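Local coordinates for bumblebee peptidoglycan recognition protein SA (Bombus, PDB 5XZ4) that probably serves as an innate immune receptor that binds bacterial peptidoglycan, with a preference for the Dap type over the Lys type, at residues I24-H37 / G85-G97. Residues are numbered along the deposited sequence; the frame is centred on the assembly and turned at random.
Sequences INYLIIPIPYVIIH and GRGWNREGAHTIG. With SO4 (sulfate ion), chain D; SO4 (sulfate ion), chain C.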
# COMPACT_ATOMS: atom_id res chain seq x y z
N ILE A 24 -7.87 -14.49 -6.31
CA ILE A 24 -6.58 -14.48 -5.59
C ILE A 24 -6.77 -15.22 -4.27
O ILE A 24 -7.80 -15.05 -3.58
CB ILE A 24 -6.09 -13.03 -5.35
CG1 ILE A 24 -5.85 -12.33 -6.69
CG2 ILE A 24 -4.81 -12.98 -4.50
CD1 ILE A 24 -5.72 -10.83 -6.58
N ASN A 25 -5.76 -16.00 -3.89
CA ASN A 25 -5.79 -16.73 -2.63
C ASN A 25 -5.84 -15.81 -1.39
O ASN A 25 -5.41 -14.66 -1.44
CB ASN A 25 -4.60 -17.68 -2.57
CG ASN A 25 -4.73 -18.86 -3.53
OD1 ASN A 25 -3.75 -19.55 -3.80
ND2 ASN A 25 -5.94 -19.12 -4.03
N TYR A 26 -6.42 -16.32 -0.31
CA TYR A 26 -6.72 -15.53 0.87
C TYR A 26 -5.62 -15.56 1.94
O TYR A 26 -5.05 -16.64 2.19
CB TYR A 26 -8.01 -16.03 1.52
CG TYR A 26 -9.27 -15.91 0.68
CD1 TYR A 26 -9.29 -15.18 -0.54
CD2 TYR A 26 -10.47 -16.49 1.11
CE1 TYR A 26 -10.44 -15.08 -1.31
CE2 TYR A 26 -11.63 -16.38 0.35
CZ TYR A 26 -11.61 -15.67 -0.85
OH TYR A 26 -12.76 -15.56 -1.60
N LEU A 27 -5.34 -14.40 2.54
CA LEU A 27 -4.43 -14.25 3.69
C LEU A 27 -5.01 -14.87 4.94
O LEU A 27 -6.23 -14.91 5.13
CB LEU A 27 -4.19 -12.77 4.03
CG LEU A 27 -3.44 -11.98 2.96
CD1 LEU A 27 -3.43 -10.50 3.31
CD2 LEU A 27 -2.02 -12.50 2.75
N ILE A 28 -4.13 -15.33 5.82
CA ILE A 28 -4.54 -15.66 7.19
C ILE A 28 -4.62 -14.35 8.02
O ILE A 28 -3.74 -13.47 7.91
CB ILE A 28 -3.53 -16.65 7.79
CG1 ILE A 28 -3.56 -17.95 6.99
CG2 ILE A 28 -3.79 -16.87 9.28
CD1 ILE A 28 -4.62 -18.92 7.43
N ILE A 29 -5.70 -14.20 8.79
CA ILE A 29 -6.04 -12.96 9.56
C ILE A 29 -6.09 -13.35 11.04
O ILE A 29 -6.71 -14.36 11.35
CB ILE A 29 -7.38 -12.30 9.09
CG1 ILE A 29 -7.15 -11.20 8.02
CG2 ILE A 29 -8.06 -11.43 10.15
CD1 ILE A 29 -6.58 -11.57 6.68
N PRO A 30 -5.47 -12.58 11.96
CA PRO A 30 -4.84 -11.28 11.70
C PRO A 30 -3.43 -11.36 11.11
O PRO A 30 -2.71 -12.35 11.30
CB PRO A 30 -4.82 -10.62 13.10
CG PRO A 30 -4.79 -11.77 14.05
CD PRO A 30 -5.61 -12.86 13.41
N ILE A 31 -3.06 -10.27 10.45
CA ILE A 31 -1.85 -10.20 9.63
C ILE A 31 -0.65 -9.64 10.43
O ILE A 31 -0.81 -8.66 11.16
CB ILE A 31 -2.15 -9.29 8.41
CG1 ILE A 31 -3.29 -9.87 7.57
CG2 ILE A 31 -0.91 -9.03 7.55
CD1 ILE A 31 -4.02 -8.82 6.75
N PRO A 32 0.57 -10.21 10.25
CA PRO A 32 1.72 -9.80 11.07
C PRO A 32 2.56 -8.62 10.58
O PRO A 32 3.23 -7.97 11.38
CB PRO A 32 2.57 -11.08 11.15
CG PRO A 32 2.26 -11.78 9.85
CD PRO A 32 0.80 -11.53 9.62
N TYR A 33 2.50 -8.32 9.27
CA TYR A 33 3.35 -7.27 8.66
C TYR A 33 2.55 -6.29 7.81
O TYR A 33 1.57 -6.67 7.17
CB TYR A 33 4.45 -7.86 7.76
CG TYR A 33 5.49 -8.66 8.51
CD1 TYR A 33 6.61 -8.03 9.06
CD2 TYR A 33 5.36 -10.05 8.63
CE1 TYR A 33 7.57 -8.78 9.78
CE2 TYR A 33 6.32 -10.81 9.31
CZ TYR A 33 7.41 -10.16 9.88
OH TYR A 33 8.33 -10.92 10.58
N VAL A 34 3.01 -5.04 7.80
CA VAL A 34 2.62 -4.06 6.78
C VAL A 34 3.91 -3.68 6.06
O VAL A 34 4.90 -3.31 6.73
CB VAL A 34 1.95 -2.83 7.42
CG1 VAL A 34 1.73 -1.72 6.40
CG2 VAL A 34 0.61 -3.20 8.04
N ILE A 35 3.89 -3.71 4.71
CA ILE A 35 5.06 -3.30 3.93
C ILE A 35 4.74 -1.95 3.28
O ILE A 35 3.71 -1.81 2.58
CB ILE A 35 5.44 -4.29 2.81
CG1 ILE A 35 5.36 -5.75 3.23
CG2 ILE A 35 6.79 -3.93 2.23
CD1 ILE A 35 6.32 -6.16 4.32
N ILE A 36 5.60 -0.97 3.48
CA ILE A 36 5.46 0.36 2.88
C ILE A 36 6.25 0.46 1.57
O ILE A 36 7.46 0.10 1.52
CB ILE A 36 5.87 1.49 3.86
CG1 ILE A 36 5.11 1.38 5.20
CG2 ILE A 36 5.70 2.87 3.21
CD1 ILE A 36 3.59 1.51 5.10
N HIS A 37 5.54 0.87 0.52
CA HIS A 37 6.13 1.02 -0.83
C HIS A 37 5.90 2.43 -1.35
O HIS A 37 4.99 3.12 -0.87
CB HIS A 37 5.44 0.07 -1.82
CG HIS A 37 5.93 -1.34 -1.77
ND1 HIS A 37 6.99 -1.77 -2.54
CD2 HIS A 37 5.50 -2.43 -1.08
CE1 HIS A 37 7.19 -3.06 -2.32
NE2 HIS A 37 6.31 -3.48 -1.43
N GLY A 85 -6.91 -1.81 -3.25
CA GLY A 85 -6.42 -2.63 -4.36
C GLY A 85 -6.88 -4.06 -4.12
O GLY A 85 -8.08 -4.33 -4.09
N ARG A 86 -5.91 -4.93 -3.78
CA ARG A 86 -6.25 -6.29 -3.37
C ARG A 86 -6.95 -6.34 -1.98
O ARG A 86 -7.60 -7.35 -1.68
CB ARG A 86 -5.02 -7.18 -3.37
CG ARG A 86 -4.48 -7.42 -4.77
CD ARG A 86 -3.18 -8.21 -4.76
NE ARG A 86 -2.68 -8.36 -6.15
CZ ARG A 86 -2.25 -9.49 -6.70
NH1 ARG A 86 -2.14 -10.64 -6.02
NH2 ARG A 86 -1.89 -9.46 -7.99
N GLY A 87 -6.80 -5.28 -1.18
CA GLY A 87 -7.54 -5.13 0.07
C GLY A 87 -6.91 -5.86 1.25
O GLY A 87 -5.79 -6.33 1.21
N TRP A 88 -7.71 -5.97 2.31
CA TRP A 88 -7.21 -6.55 3.56
C TRP A 88 -6.97 -8.04 3.50
O TRP A 88 -6.23 -8.57 4.32
CB TRP A 88 -8.23 -6.32 4.67
CG TRP A 88 -8.38 -4.94 5.18
CD1 TRP A 88 -9.55 -4.19 5.19
CD2 TRP A 88 -7.38 -4.15 5.87
NE1 TRP A 88 -9.32 -2.98 5.82
CE2 TRP A 88 -8.01 -2.92 6.23
CE3 TRP A 88 -6.01 -4.33 6.18
CZ2 TRP A 88 -7.33 -1.90 6.92
CZ3 TRP A 88 -5.33 -3.31 6.86
CH2 TRP A 88 -6.00 -2.10 7.21
N ASN A 89 -7.59 -8.75 2.56
CA ASN A 89 -7.76 -10.20 2.71
C ASN A 89 -7.07 -11.09 1.67
O ASN A 89 -7.18 -12.32 1.74
CB ASN A 89 -9.25 -10.53 2.81
CG ASN A 89 -9.84 -10.14 4.16
OD1 ASN A 89 -9.75 -10.89 5.14
ND2 ASN A 89 -10.43 -8.96 4.22
N ARG A 90 -6.40 -10.48 0.70
CA ARG A 90 -5.87 -11.25 -0.44
C ARG A 90 -4.36 -11.18 -0.55
O ARG A 90 -3.74 -10.14 -0.26
CB ARG A 90 -6.55 -10.79 -1.75
CG ARG A 90 -7.99 -11.30 -1.83
CD ARG A 90 -8.81 -10.64 -2.92
NE ARG A 90 -10.13 -11.28 -3.05
CZ ARG A 90 -11.23 -10.93 -2.37
NH1 ARG A 90 -11.20 -9.94 -1.48
NH2 ARG A 90 -12.37 -11.57 -2.59
N GLU A 91 -3.76 -12.29 -0.99
CA GLU A 91 -2.31 -12.39 -1.19
C GLU A 91 -1.84 -11.30 -2.16
O GLU A 91 -2.50 -10.98 -3.15
CB GLU A 91 -1.92 -13.78 -1.69
CG GLU A 91 -2.01 -14.86 -0.60
CD GLU A 91 -1.61 -16.24 -1.08
OE1 GLU A 91 -1.15 -16.38 -2.23
OE2 GLU A 91 -1.75 -17.21 -0.28
N GLY A 92 -0.70 -10.71 -1.84
CA GLY A 92 -0.19 -9.59 -2.63
C GLY A 92 0.61 -9.97 -3.86
O GLY A 92 0.96 -11.14 -4.05
N ALA A 93 0.91 -8.94 -4.67
CA ALA A 93 2.00 -9.04 -5.66
C ALA A 93 2.80 -7.76 -5.54
O ALA A 93 2.95 -6.97 -6.49
CB ALA A 93 1.48 -9.26 -7.08
N HIS A 94 3.29 -7.51 -4.33
CA HIS A 94 4.04 -6.30 -4.01
C HIS A 94 5.43 -6.56 -3.38
O HIS A 94 6.33 -5.74 -3.55
CB HIS A 94 3.22 -5.35 -3.11
CG HIS A 94 2.58 -6.01 -1.92
ND1 HIS A 94 3.28 -6.29 -0.76
CD2 HIS A 94 1.31 -6.43 -1.72
CE1 HIS A 94 2.46 -6.88 0.09
NE2 HIS A 94 1.25 -6.98 -0.45
N THR A 95 5.58 -7.65 -2.60
CA THR A 95 6.79 -7.86 -1.79
C THR A 95 7.13 -9.35 -1.79
O THR A 95 6.55 -10.13 -0.99
CB THR A 95 6.58 -7.36 -0.35
OG1 THR A 95 5.97 -6.08 -0.35
CG2 THR A 95 7.93 -7.30 0.40
N ILE A 96 8.05 -9.75 -2.66
CA ILE A 96 8.45 -11.16 -2.77
C ILE A 96 8.93 -11.65 -1.39
O ILE A 96 9.67 -10.95 -0.70
CB ILE A 96 9.51 -11.41 -3.89
CG1 ILE A 96 8.85 -11.17 -5.27
CG2 ILE A 96 10.11 -12.83 -3.81
CD1 ILE A 96 9.77 -11.25 -6.48
N GLY A 97 8.42 -12.81 -0.98
CA GLY A 97 8.72 -13.37 0.34
C GLY A 97 7.76 -12.98 1.44
O GLY A 97 7.78 -13.59 2.50
S SO4 D . -11.80 -14.19 -5.11
O1 SO4 D . -12.46 -13.73 -6.36
O2 SO4 D . -12.68 -13.94 -3.96
O3 SO4 D . -11.62 -15.66 -5.16
O4 SO4 D . -10.49 -13.50 -4.91
S SO4 C . 5.67 -14.75 -2.20
O1 SO4 C . 4.72 -14.26 -3.24
O2 SO4 C . 5.62 -13.93 -0.97
O3 SO4 C . 5.39 -16.16 -1.84
O4 SO4 C . 7.04 -14.68 -2.77
O HOH W 1 -0.80 -18.63 -3.70
O HOH W 2 -2.24 -17.15 2.37
O HOH W 3 -8.20 -13.41 4.14
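Thr95 OG1 is gripped by two imidazoles: His37 NE2 comes to it at 2.8 Å and His94 ND1 at 2.7 Å, both bonds nearly straight and in the planes of their rings. These rings, inclined at 71° to each other, lie where strand 31-38 of the mixed sheet in this amidase-like PGRP fold meets the loop between strands 82-84 and 102-107. The hydroxyl reaches this spot because it stands beside the backbone N (chi1 -46°), anti to the carbonyl carbon; Ile35 meets the threonine tip to tip, its CG2 3.5 Å from OG1. Ser154 OG holds the other nitrogen of His37, which helps fix that ring.

Earlier in both segments, Tyr26 and Arg90 form a single beta bridge: Glu91 N points almost straight at Asn25 O (2.9 Å), whereas Leu27 N approaches Asn89 O from above the carbonyl plane. Leu27 lays CD1 against Trp88 O and Arg90 O. The Arg86 guanidinium is sandwiched between Ile24 CD1 and Ala93 CB on opposite faces, while its NH1 donates to Glu91 O, which lies in the guanidinium plane, at 2.9 Å; Ile70 O and Asp69 O take NE and NH2. A leucine in place of Arg86 would probably leave Glu91 O, Ile70 O and Asp69 O without these donors and take the flat partner from Ile24 CD1. Ile24 N, Tyr26 OH and Arg90 NE and NH2 clasp a sulfate, probably from the crystallisation liquor. Water links Asn25 OD1 to Glu91 OE1, and a second water donates to Tyr26 O and, at 2.7 Å, to Glu91 OE2.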